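Local coordinates for ORF10 (Moritella marina, PDB 6RIW), which forms the ketosynthase-chain length factor didomain of a polyunsaturated fatty acid synthase and probably takes part in condensing acyl units onto the growing chain, at residues G187-A191 with R671-L675; A463-L469 with E677-S683; A687-V693 with A745-K751; D766-A771 with K785-A790. One frame throughout, in Å; residues are numbered along the deposited sequence.

Contact 1: G187-A191 with R671-L675; sequences GSHFA and RCVEL
F190, on a ketosynthase strand, and R671, on a helix of the chain length factor, mark where the two backbones come nearest, CA to CA: strand 189-191 and helix 671-675 run nearly perpendicular, at 102°, with axes 10.0 Å apart at their closest. The contact crosses the seam between two thiolase-fold domains, where, as in ketosynthase dimers, strand 189-193 pairs antiparallel with strand 659-663 of the partner domain. R671 spans the gap from the helix, bent at chi2 (-70°) and extended beyond, so that its guanidinium lies against the strand backbone. H189 N sits over the centre of one face of that group, buried and without a hydrogen-bond partner. R671 NH1 rests over the H189 ring, offset toward the rim and 3.7 Å from H189 NE2, with the ring and guanidinium planes 48° apart. One turn on, the extended E674 offers the syn lone pair of OE1, lying in the guanidinium plane, to R671 NH2 at 3.1 Å, a buried salt bridge. Arginine suits the place because its flat cation can lie over a ring and donate hydrogen bonds at once; F770 makes a cation-pi contact with it. A leucine in place of R671 would probably leave the buried E674 carboxylate without this positive partner and the H189 ring without the cover of NH1. Farther along the strand F190 CZ meets L675 CD2 at 4.1 Å, the side chains crossing at about a right angle. S188 is short enough to fit beside the charged pair: a water accepts from R671 NH2 and hydrogen-bonds S188 OG at 2.9 Å.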
loop_
_atom_site.group_PDB
_atom_site.type_symbol
_atom_site.label_atom_id
_atom_site.label_comp_id
_atom_site.label_asym_id
_atom_site.label_seq_id
_atom_site.Cartn_x
_atom_site.Cartn_y
_atom_site.Cartn_z
ATOM N N GLY A 187 -4.886 17.353 9.898
ATOM C CA GLY A 187 -4.332 16.353 10.787
ATOM C C GLY A 187 -3.482 15.330 10.040
ATOM O O GLY A 187 -3.091 15.525 8.891
ATOM N N SER A 188 -3.156 14.243 10.737
ATOM C CA SER A 188 -2.267 13.220 10.178
ATOM C C SER A 188 -2.955 12.457 9.055
ATOM O O SER A 188 -4.177 12.288 9.049
ATOM C CB SER A 188 -1.832 12.222 11.255
ATOM O OG SER A 188 -1.261 12.876 12.362
ATOM N N HIS A 189 -2.157 11.966 8.108
ATOM C CA HIS A 189 -2.716 11.187 7.015
ATOM C C HIS A 189 -1.679 10.204 6.501
ATOM O O HIS A 189 -0.491 10.532 6.427
ATOM C CB HIS A 189 -3.232 12.067 5.861
ATOM C CG HIS A 189 -2.296 13.155 5.426
ATOM N ND1 HIS A 189 -1.432 13.018 4.363
ATOM C CD2 HIS A 189 -2.138 14.423 5.875
ATOM C CE1 HIS A 189 -0.757 14.140 4.193
ATOM N NE2 HIS A 189 -1.167 15.014 5.100
ATOM N N PHE A 190 -2.138 8.994 6.181
ATOM C CA PHE A 190 -1.333 7.999 5.486
ATOM C C PHE A 190 -2.273 6.949 4.912
ATOM O O PHE A 190 -3.459 6.903 5.240
ATOM C CB PHE A 190 -0.266 7.364 6.393
ATOM C CG PHE A 190 -0.810 6.650 7.626
ATOM C CD1 PHE A 190 -1.036 7.347 8.808
ATOM C CD2 PHE A 190 -1.035 5.273 7.606
ATOM C CE1 PHE A 190 -1.527 6.667 9.966
ATOM C CE2 PHE A 190 -1.492 4.587 8.738
ATOM C CZ PHE A 190 -1.741 5.285 9.920
ATOM N N ALA A 191 -1.736 6.145 4.003
ATOM C CA ALA A 191 -2.409 4.956 3.501
ATOM C C ALA A 191 -1.762 3.726 4.122
ATOM O O ALA A 191 -0.601 3.757 4.551
ATOM C CB ALA A 191 -2.330 4.879 1.974
ATOM N N ARG A 671 5.827 8.783 9.083
ATOM C CA ARG A 671 4.493 8.382 9.531
ATOM C C ARG A 671 4.522 7.055 10.295
ATOM O O ARG A 671 3.707 6.856 11.206
ATOM C CB ARG A 671 3.518 8.295 8.353
ATOM C CG ARG A 671 3.192 9.654 7.693
ATOM C CD ARG A 671 2.339 10.582 8.584
ATOM N NE ARG A 671 2.018 11.837 7.889
ATOM C CZ ARG A 671 1.464 12.902 8.475
ATOM N NH1 ARG A 671 1.205 13.995 7.757
ATOM N NH2 ARG A 671 1.160 12.876 9.776
ATOM N N CYS A 672 5.424 6.133 9.940
ATOM C CA CYS A 672 5.570 4.896 10.718
ATOM C C CYS A 672 6.070 5.179 12.123
ATOM O O CYS A 672 5.660 4.514 13.087
ATOM C CB CYS A 672 6.547 3.934 10.030
ATOM S SG CYS A 672 5.901 3.140 8.541
ATOM N N VAL A 673 7.015 6.108 12.260
ATOM C CA VAL A 673 7.496 6.462 13.596
ATOM C C VAL A 673 6.339 6.975 14.451
ATOM O O VAL A 673 6.162 6.572 15.609
ATOM C CB VAL A 673 8.635 7.490 13.480
ATOM C CG1 VAL A 673 9.046 8.016 14.858
ATOM C CG2 VAL A 673 9.842 6.878 12.726
ATOM N N GLU A 674 5.528 7.879 13.882
ATOM C CA GLU A 674 4.345 8.398 14.569
ATOM C C GLU A 674 3.369 7.284 14.918
ATOM O O GLU A 674 2.835 7.237 16.035
ATOM C CB GLU A 674 3.655 9.440 13.689
ATOM C CG GLU A 674 2.306 9.958 14.214
ATOM C CD GLU A 674 1.722 11.067 13.311
ATOM O OE1 GLU A 674 1.535 10.852 12.078
ATOM O OE2 GLU A 674 1.474 12.165 13.840
ATOM N N LEU A 675 3.134 6.372 13.983
ATOM C CA LEU A 675 2.253 5.232 14.257
ATOM C C LEU A 675 2.820 4.325 15.349
ATOM O O LEU A 675 2.082 3.880 16.247
ATOM C CB LEU A 675 2.024 4.440 12.962
ATOM C CG LEU A 675 1.160 3.171 13.040
ATOM C CD1 LEU A 675 -0.174 3.487 13.718
ATOM C CD2 LEU A 675 0.939 2.628 11.608
HETATM O O HOH W 1 0.027 15.245 11.438
#

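Contact 2: A463-L469 with E677-S683; sequences AKPREPL and ENLFQTS
K464 turns its chain sharply at chi3 (-89°) and again at chi4 (-53°), which folds the ammonium back over the last turn of helix 668-682. There K464 NZ donates to F680 O at 2.9 Å and to S683 O at 3.0 Å, a setting that suits lysine, since the carbonyls at a helix C terminus probably attract a positive charge. Q681, extended beyond CG, brings its amide alongside the same residue: NE2 donates to K464 O at 3.0 Å, close to the amide plane, while K464 N returns a bond to Q681 O. Glutamine supplies that side-chain N-H. Segment 463-469 leads into strand 469-478 from the loop after strand 443-450, consistent with the link from ketosynthase to chain length factor. A leucine at Q681 would probably leave K464 O without its amide donor and the loop freer to shift. R466 NE meets E677 OE2 at 2.8 Å in a nearly straight hydrogen bond (175°) within a salt bridge, entering from above the carboxylate plane; two waters also join R466 NH2 to that oxygen, and K214 pairs with OE1. Deeper in, L469 CD2 touches the edge of the F680 ring, 3.5 Å from CE2.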
loop_
_atom_site.group_PDB
_atom_site.type_symbol
_atom_site.label_atom_id
_atom_site.label_comp_id
_atom_site.label_asym_id
_atom_site.label_seq_id
_atom_site.Cartn_x
_atom_site.Cartn_y
_atom_site.Cartn_z
ATOM N N ALA A 463 -5.431 6.212 27.003
ATOM C CA ALA A 463 -4.171 5.800 26.404
ATOM C C ALA A 463 -3.013 6.089 27.354
ATOM O O ALA A 463 -3.064 7.020 28.164
ATOM C CB ALA A 463 -3.957 6.535 25.078
ATOM N N LYS A 464 -1.957 5.280 27.248
ATOM C CA LYS A 464 -0.751 5.538 28.013
ATOM C C LYS A 464 -0.098 6.823 27.516
ATOM O O LYS A 464 -0.201 7.164 26.325
ATOM C CB LYS A 464 0.243 4.384 27.877
ATOM C CG LYS A 464 -0.328 3.040 28.219
ATOM C CD LYS A 464 0.768 2.079 28.602
ATOM C CE LYS A 464 1.312 1.349 27.405
ATOM N NZ LYS A 464 0.207 0.702 26.643
ATOM N N PRO A 465 0.569 7.560 28.404
ATOM C CA PRO A 465 1.297 8.754 27.964
ATOM C C PRO A 465 2.391 8.367 26.984
ATOM O O PRO A 465 2.947 7.271 27.054
ATOM C CB PRO A 465 1.890 9.319 29.264
ATOM C CG PRO A 465 1.142 8.642 30.382
ATOM C CD PRO A 465 0.727 7.302 29.850
ATOM N N ARG A 466 2.676 9.270 26.050
ATOM C CA ARG A 466 3.728 9.021 25.065
ATOM C C ARG A 466 5.103 9.092 25.733
ATOM O O ARG A 466 5.280 9.737 26.767
ATOM C CB ARG A 466 3.650 10.053 23.933
ATOM C CG ARG A 466 4.089 11.440 24.436
ATOM C CD ARG A 466 4.519 12.355 23.327
ATOM N NE ARG A 466 5.714 11.911 22.606
ATOM C CZ ARG A 466 6.974 12.158 22.969
ATOM N NH1 ARG A 466 7.255 12.828 24.087
ATOM N NH2 ARG A 466 7.966 11.732 22.199
ATOM N N GLU A 467 6.075 8.401 25.148
ATOM C CA GLU A 467 7.460 8.447 25.595
ATOM C C GLU A 467 8.360 8.469 24.373
ATOM O O GLU A 467 7.969 7.991 23.302
ATOM C CB GLU A 467 7.871 7.245 26.464
ATOM C CG GLU A 467 6.789 6.543 27.246
ATOM C CD GLU A 467 7.305 5.247 27.868
ATOM O OE1 GLU A 467 6.479 4.352 28.170
ATOM O OE2 GLU A 467 8.543 5.131 28.019
ATOM N N PRO A 468 9.585 8.988 24.505
ATOM C CA PRO A 468 10.563 8.818 23.423
ATOM C C PRO A 468 10.715 7.350 23.057
ATOM O O PRO A 468 10.500 6.447 23.871
ATOM C CB PRO A 468 11.864 9.382 24.014
ATOM C CG PRO A 468 11.404 10.376 25.033
ATOM C CD PRO A 468 10.125 9.806 25.607
ATOM N N LEU A 469 11.075 7.120 21.804
ATOM C CA LEU A 469 11.320 5.776 21.306
ATOM C C LEU A 469 12.812 5.517 21.335
ATOM O O LEU A 469 13.588 6.355 20.879
ATOM C CB LEU A 469 10.802 5.637 19.875
ATOM C CG LEU A 469 9.292 5.682 19.680
ATOM C CD1 LEU A 469 9.004 5.884 18.201
ATOM C CD2 LEU A 469 8.687 4.380 20.169
ATOM N N GLU A 677 4.765 5.090 17.852
ATOM C CA GLU A 677 4.464 5.769 19.119
ATOM C C GLU A 677 3.015 5.519 19.535
ATOM O O GLU A 677 2.719 5.168 20.686
ATOM C CB GLU A 677 4.728 7.272 18.987
ATOM C CG GLU A 677 4.419 8.051 20.257
ATOM C CD GLU A 677 4.297 9.556 20.053
ATOM O OE1 GLU A 677 3.200 10.023 19.650
ATOM O OE2 GLU A 677 5.289 10.277 20.331
ATOM N N ASN A 678 2.094 5.658 18.590
ATOM C CA ASN A 678 0.692 5.508 18.937
ATOM C C ASN A 678 0.376 4.071 19.328
ATOM O O ASN A 678 -0.449 3.833 20.224
ATOM C CB ASN A 678 -0.176 5.957 17.772
ATOM C CG ASN A 678 -1.383 6.682 18.229
ATOM O OD1 ASN A 678 -1.334 7.887 18.510
ATOM N ND2 ASN A 678 -2.492 5.960 18.324
ATOM N N LEU A 679 1.030 3.096 18.680
ATOM C CA LEU A 679 0.780 1.698 19.024
ATOM C C LEU A 679 1.186 1.399 20.468
ATOM O O LEU A 679 0.506 0.644 21.177
ATOM C CB LEU A 679 1.517 0.774 18.049
ATOM C CG LEU A 679 0.913 0.671 16.636
ATOM C CD1 LEU A 679 1.777 -0.241 15.766
ATOM C CD2 LEU A 679 -0.526 0.152 16.652
ATOM N N PHE A 680 2.292 1.978 20.925
ATOM C CA PHE A 680 2.696 1.763 22.308
ATOM C C PHE A 680 1.732 2.438 23.276
ATOM O O PHE A 680 1.517 1.937 24.386
ATOM C CB PHE A 680 4.123 2.258 22.521
ATOM C CG PHE A 680 5.172 1.406 21.847
ATOM C CD1 PHE A 680 5.223 0.044 22.055
ATOM C CD2 PHE A 680 6.123 1.994 21.020
ATOM C CE1 PHE A 680 6.207 -0.742 21.448
ATOM C CE2 PHE A 680 7.107 1.226 20.401
ATOM C CZ PHE A 680 7.149 -0.148 20.615
ATOM N N GLN A 681 1.116 3.554 22.873
ATOM C CA GLN A 681 0.164 4.219 23.758
ATOM C C GLN A 681 -1.144 3.450 23.893
ATOM O O GLN A 681 -1.827 3.575 24.917
ATOM C CB GLN A 681 -0.148 5.624 23.247
ATOM C CG GLN A 681 0.994 6.614 23.373
ATOM C CD GLN A 681 0.581 7.979 22.893
ATOM O OE1 GLN A 681 0.709 8.286 21.717
ATOM N NE2 GLN A 681 0.038 8.791 23.789
ATOM N N THR A 682 -1.549 2.706 22.862
ATOM C CA THR A 682 -2.911 2.188 22.806
ATOM C C THR A 682 -2.999 0.671 22.874
ATOM O O THR A 682 -4.114 0.136 22.858
ATOM C CB THR A 682 -3.630 2.668 21.535
ATOM O OG1 THR A 682 -2.944 2.184 20.371
ATOM C CG2 THR A 682 -3.675 4.178 21.479
ATOM N N SER A 683 -1.882 -0.042 22.951
ATOM C CA SER A 683 -1.927 -1.497 22.914
ATOM C C SER A 683 -0.810 -2.022 23.794
ATOM O O SER A 683 -0.054 -1.248 24.391
ATOM C CB SER A 683 -1.802 -2.041 21.482
ATOM O OG SER A 683 -0.467 -1.945 21.019
HETATM O O HOH W 2 7.264 11.516 18.991
HETATM O O HOH W 3 7.607 8.911 20.708
HETATM O O HOH W 4 4.805 6.143 23.213
#

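Contact 3: A687-V693 with A745-K751; sequences AVIIAAV and AAAIVVK
The peptide groups of I690 and I748 face each other across the two strands, and they and their neighbours are the flat groups of this contact, linked by hydrogen bonds between opposing N-H and C=O groups. V688, I690 and A692 join V750, I748 and A746 on one face of the sheet; I689, A691 and V693 meet V749, A747 and A745 on the other. Three hydrogen-bonded pairs supply six bonds, among them I690 N to I748 O at 2.9 Å and V750 N to V688 O at 3.0 Å. At the non-hydrogen-bonded pairs the chains close in: A691 CA and A747 CA are 4.0 Å apart, and their CB atoms 3.9 Å, a spacing that favours alanine. These two antiparallel strands belong to the sheet of a thiolase-fold half, where layers of helix flank the strands. Here helix 668-682 and helix 841-854 cover the face of I690 and I748, C672 and M843 touching it, and strand 576-581 continues the sheet beyond strand 687-694. Branched side chains fill the hydrogen-bonded pairs V688-V750 and I690-I748, and also the non-hydrogen-bonded pair I689-V749. I748 CG1, set between its backbone N and carbonyl carbon (chi1 62°), reaches 4.0 Å from I690 CB, and V750 CG2 lies 3.5 Å from V688 O. On the opposite face I689 CG1 meets V749 CG2. At the partly exposed end, the extended K751 lays CG 3.8 Å from A687 CB, methylenes against a methyl.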
loop_
_atom_site.group_PDB
_atom_site.type_symbol
_atom_site.label_atom_id
_atom_site.label_comp_id
_atom_site.label_asym_id
_atom_site.label_seq_id
_atom_site.Cartn_x
_atom_site.Cartn_y
_atom_site.Cartn_z
ATOM N N ALA A 687 7.287 -4.418 20.971
ATOM C CA ALA A 687 8.282 -3.760 20.121
ATOM C C ALA A 687 7.652 -3.555 18.758
ATOM O O ALA A 687 6.649 -4.192 18.421
ATOM C CB ALA A 687 9.575 -4.572 19.969
ATOM N N VAL A 688 8.260 -2.669 17.968
ATOM C CA VAL A 688 7.809 -2.421 16.602
ATOM C C VAL A 688 9.023 -2.447 15.691
ATOM O O VAL A 688 10.025 -1.773 15.966
ATOM C CB VAL A 688 7.068 -1.075 16.468
ATOM C CG1 VAL A 688 6.729 -0.787 14.996
ATOM C CG2 VAL A 688 5.809 -1.046 17.339
ATOM N N ILE A 689 8.961 -3.274 14.653
ATOM C CA ILE A 689 9.958 -3.248 13.589
ATOM C C ILE A 689 9.453 -2.253 12.565
ATOM O O ILE A 689 8.321 -2.385 12.082
ATOM C CB ILE A 689 10.131 -4.633 12.948
ATOM C CG1 ILE A 689 10.569 -5.662 13.990
ATOM C CG2 ILE A 689 11.119 -4.555 11.799
ATOM C CD1 ILE A 689 10.837 -7.042 13.414
ATOM N N ILE A 690 10.266 -1.253 12.233
ATOM C CA ILE A 690 9.936 -0.363 11.117
ATOM C C ILE A 690 10.933 -0.653 10.009
ATOM O O ILE A 690 12.124 -0.377 10.159
ATOM C CB ILE A 690 9.972 1.118 11.500
ATOM C CG1 ILE A 690 9.034 1.372 12.691
ATOM C CG2 ILE A 690 9.556 1.956 10.256
ATOM C CD1 ILE A 690 9.040 2.823 13.175
ATOM N N ALA A 691 10.460 -1.238 8.915
ATOM C CA ALA A 691 11.321 -1.502 7.771
ATOM C C ALA A 691 10.916 -0.579 6.631
ATOM O O ALA A 691 9.820 0.003 6.611
ATOM C CB ALA A 691 11.243 -2.975 7.339
ATOM N N ALA A 692 11.823 -0.405 5.692
ATOM C CA ALA A 692 11.542 0.500 4.589
ATOM C C ALA A 692 12.252 -0.046 3.372
ATOM O O ALA A 692 13.376 -0.525 3.489
ATOM C CB ALA A 692 12.036 1.920 4.877
ATOM N N VAL A 693 11.624 0.057 2.204
ATOM C CA VAL A 693 12.276 -0.417 0.988
ATOM C C VAL A 693 11.778 0.414 -0.181
ATOM O O VAL A 693 10.581 0.706 -0.296
ATOM C CB VAL A 693 12.037 -1.923 0.751
ATOM C CG1 VAL A 693 10.547 -2.259 0.728
ATOM C CG2 VAL A 693 12.712 -2.388 -0.542
ATOM N N ALA A 745 17.111 -0.622 1.115
ATOM C CA ALA A 745 16.167 -1.047 2.138
ATOM C C ALA A 745 16.872 -0.933 3.480
ATOM O O ALA A 745 18.097 -1.038 3.551
ATOM C CB ALA A 745 15.675 -2.490 1.898
ATOM N N ALA A 746 16.099 -0.695 4.536
ATOM C CA ALA A 746 16.706 -0.632 5.860
ATOM C C ALA A 746 15.613 -0.844 6.893
ATOM O O ALA A 746 14.416 -0.755 6.582
ATOM C CB ALA A 746 17.441 0.712 6.073
ATOM N N ALA A 747 16.028 -1.138 8.132
ATOM C CA ALA A 747 15.048 -1.425 9.166
ATOM C C ALA A 747 15.606 -1.032 10.520
ATOM O O ALA A 747 16.831 -1.001 10.721
ATOM C CB ALA A 747 14.632 -2.916 9.180
ATOM N N ILE A 748 14.690 -0.680 11.434
ATOM C CA ILE A 748 15.031 -0.385 12.820
ATOM C C ILE A 748 14.019 -1.084 13.714
ATOM O O ILE A 748 12.903 -1.407 13.304
ATOM C CB ILE A 748 15.051 1.134 13.136
ATOM C CG1 ILE A 748 13.681 1.776 12.930
ATOM C CG2 ILE A 748 16.158 1.840 12.358
ATOM C CD1 ILE A 748 13.646 3.277 13.373
ATOM N N VAL A 749 14.437 -1.337 14.948
ATOM C CA VAL A 749 13.568 -1.852 15.995
ATOM C C VAL A 749 13.464 -0.762 17.042
ATOM O O VAL A 749 14.489 -0.220 17.467
ATOM C CB VAL A 749 14.122 -3.145 16.621
ATOM C CG1 VAL A 749 13.243 -3.566 17.799
ATOM C CG2 VAL A 749 14.261 -4.266 15.584
ATOM N N VAL A 750 12.239 -0.429 17.443
ATOM C CA VAL A 750 12.014 0.590 18.453
ATOM C C VAL A 750 11.203 -0.005 19.603
ATOM O O VAL A 750 10.341 -0.870 19.418
ATOM C CB VAL A 750 11.327 1.859 17.886
ATOM C CG1 VAL A 750 12.249 2.582 16.892
ATOM C CG2 VAL A 750 9.947 1.532 17.242
ATOM N N LYS A 751 11.491 0.477 20.805
ATOM C CA LYS A 751 10.724 0.194 22.011
ATOM C C LYS A 751 10.586 1.494 22.781
ATOM O O LYS A 751 11.398 2.410 22.601
ATOM C CB LYS A 751 11.431 -0.843 22.896
ATOM C CG LYS A 751 11.252 -2.311 22.483
ATOM C CD LYS A 751 11.895 -3.187 23.580
ATOM C CE LYS A 751 11.651 -4.666 23.415
ATOM N NZ LYS A 751 12.339 -5.397 24.534
#

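Contact 4: D766-A771 with K785-A790; sequences DAVSFA and KALTLA
S769 and A786 bring the backbones close, their CA atoms 5.0 Å apart, where strand 766-771 and helix 785-790 run at 153° to each other with axes 6.8 Å apart at the nearest. The chain leaves the strand, turns and comes back as a helix lying against it, a strand followed by the helix that packs on it in the C-terminal half of the chain length factor's thiolase fold. A classic beta bulge at D766 and A767, both facing I881 on the next strand, marks the start of the segment. Alanine is the fitting residue for so close an approach: A767 CB lies 3.3 Å from A786 O, and the methyls of A786 and A790 lie beside it. L789 swings CG anti to the backbone N (chi1 -174°), which lets CD2 settle 3.6 Å from A767 CB. Serine serves at the next inward position because it is scarcely larger; S769 OG lies 3.3 Å from A786 CA, with CB beside K785 CB. The CB of F770 points away from the helix, and its side chain touches E674 and makes a cation-pi contact with R671. K785 runs extended along the strand and NZ donates to F770 O at 2.8 Å, in the carbonyl plane. At the other end a water donates to D766 O and to L789 O, each at 2.9 Å, while D766 OD2 turns to S883. Small side chains, alanine and serine, therefore set the spacing in the middle, while the exposed K785 and a water beside the partly exposed D766 and L789 satisfy backbone carbonyls at the two ends.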
loop_
_atom_site.group_PDB
_atom_site.type_symbol
_atom_site.label_atom_id
_atom_site.label_comp_id
_atom_site.label_asym_id
_atom_site.label_seq_id
_atom_site.Cartn_x
_atom_site.Cartn_y
_atom_site.Cartn_z
ATOM N N ASP A 766 13.243 11.481 20.158
ATOM C CA ASP A 766 12.570 12.255 21.195
ATOM C C ASP A 766 11.266 12.869 20.701
ATOM O O ASP A 766 10.369 13.135 21.506
ATOM C CB ASP A 766 13.491 13.358 21.715
ATOM C CG ASP A 766 14.541 12.832 22.683
ATOM O OD1 ASP A 766 14.305 11.780 23.320
ATOM O OD2 ASP A 766 15.610 13.469 22.803
ATOM N N ALA A 767 11.136 13.108 19.396
ATOM C CA ALA A 767 9.921 13.723 18.901
ATOM C C ALA A 767 9.832 13.521 17.401
ATOM O O ALA A 767 10.851 13.531 16.708
ATOM C CB ALA A 767 9.888 15.228 19.210
ATOM N N VAL A 768 8.613 13.348 16.912
ATOM C CA VAL A 768 8.312 13.492 15.488
ATOM C C VAL A 768 7.051 14.338 15.392
ATOM O O VAL A 768 6.069 14.077 16.094
ATOM C CB VAL A 768 8.146 12.135 14.773
ATOM C CG1 VAL A 768 6.983 11.328 15.354
ATOM C CG2 VAL A 768 7.971 12.346 13.243
ATOM N N SER A 769 7.098 15.387 14.580
ATOM C CA SER A 769 5.972 16.294 14.429
ATOM C C SER A 769 5.777 16.589 12.953
ATOM O O SER A 769 6.719 16.497 12.171
ATOM C CB SER A 769 6.197 17.610 15.174
ATOM O OG SER A 769 6.273 17.360 16.566
ATOM N N PHE A 770 4.549 16.976 12.589
ATOM C CA PHE A 770 4.182 17.271 11.210
ATOM C C PHE A 770 3.460 18.604 11.129
ATOM O O PHE A 770 2.816 19.026 12.093
ATOM C CB PHE A 770 3.253 16.188 10.642
ATOM C CG PHE A 770 3.890 14.837 10.575
ATOM C CD1 PHE A 770 3.923 14.020 11.700
ATOM C CD2 PHE A 770 4.470 14.392 9.404
ATOM C CE1 PHE A 770 4.525 12.771 11.644
ATOM C CE2 PHE A 770 5.067 13.121 9.348
ATOM C CZ PHE A 770 5.088 12.329 10.483
ATOM N N ALA A 771 3.519 19.235 9.954
ATOM C CA ALA A 771 2.728 20.419 9.655
ATOM C C ALA A 771 2.272 20.305 8.209
ATOM O O ALA A 771 3.031 19.809 7.366
ATOM C CB ALA A 771 3.520 21.722 9.861
ATOM N N LYS A 785 6.949 22.506 16.762
ATOM C CA LYS A 785 6.216 21.451 17.454
ATOM C C LYS A 785 7.167 20.378 17.953
ATOM O O LYS A 785 7.027 19.882 19.076
ATOM C CB LYS A 785 5.175 20.803 16.534
ATOM C CG LYS A 785 4.033 21.675 16.059
ATOM C CD LYS A 785 3.062 20.797 15.271
ATOM C CE LYS A 785 2.103 21.617 14.444
ATOM N NZ LYS A 785 1.193 20.728 13.642
ATOM N N ALA A 786 8.134 19.988 17.118
ATOM C CA ALA A 786 9.002 18.882 17.481
ATOM C C ALA A 786 9.955 19.281 18.597
ATOM O O ALA A 786 10.245 18.475 19.493
ATOM C CB ALA A 786 9.762 18.390 16.241
ATOM N N LEU A 787 10.437 20.529 18.578
ATOM C CA LEU A 787 11.329 20.972 19.648
ATOM C C LEU A 787 10.575 21.053 20.972
ATOM O O LEU A 787 11.099 20.642 22.017
ATOM C CB LEU A 787 11.962 22.321 19.289
ATOM C CG LEU A 787 12.924 22.291 18.093
ATOM C CD1 LEU A 787 13.094 23.675 17.462
ATOM C CD2 LEU A 787 14.272 21.704 18.484
ATOM N N THR A 788 9.332 21.540 20.931
ATOM C CA THR A 788 8.488 21.578 22.129
ATOM C C THR A 788 8.233 20.175 22.673
ATOM O O THR A 788 8.312 19.933 23.893
ATOM C CB THR A 788 7.159 22.255 21.803
ATOM O OG1 THR A 788 7.396 23.598 21.359
ATOM C CG2 THR A 788 6.216 22.258 23.025
ATOM N N LEU A 789 7.910 19.236 21.781
ATOM C CA LEU A 789 7.682 17.860 22.201
ATOM C C LEU A 789 8.947 17.248 22.791
ATOM O O LEU A 789 8.887 16.536 23.799
ATOM C CB LEU A 789 7.162 17.033 21.018
ATOM C CG LEU A 789 6.732 15.588 21.308
ATOM C CD1 LEU A 789 5.583 15.533 22.327
ATOM C CD2 LEU A 789 6.352 14.873 20.003
ATOM N N ALA A 790 10.105 17.519 22.183
ATOM C CA ALA A 790 11.359 16.994 22.695
ATOM C C ALA A 790 11.795 17.676 23.984
ATOM O O ALA A 790 12.654 17.139 24.689
ATOM C CB ALA A 790 12.473 17.135 21.645
HETATM O O HOH W 5 9.899 13.843 24.304
#

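In the fold
From the N terminus, strand 189-193 of the ketosynthase comes first, and contact 1 closes a loop of 479 residues when helix 668-682 reaches it. Segment 463-469 lies inside that loop and meets 677-683 of the same helix across 207 residues, so contacts 1 and 2 cross. Contacts 3 and 4 follow in series: 687-693 pairs with 745-751 across 51 residues, then 766-771 meets 785-790, the end of helix 776-790, after only 13. Helix 668-682 is the shared element, touching segments of contact 3 through C672 and F680 and the strand of contact 4 through V673 and E674. Together they join ketosynthase, linker and both halves of the chain length factor.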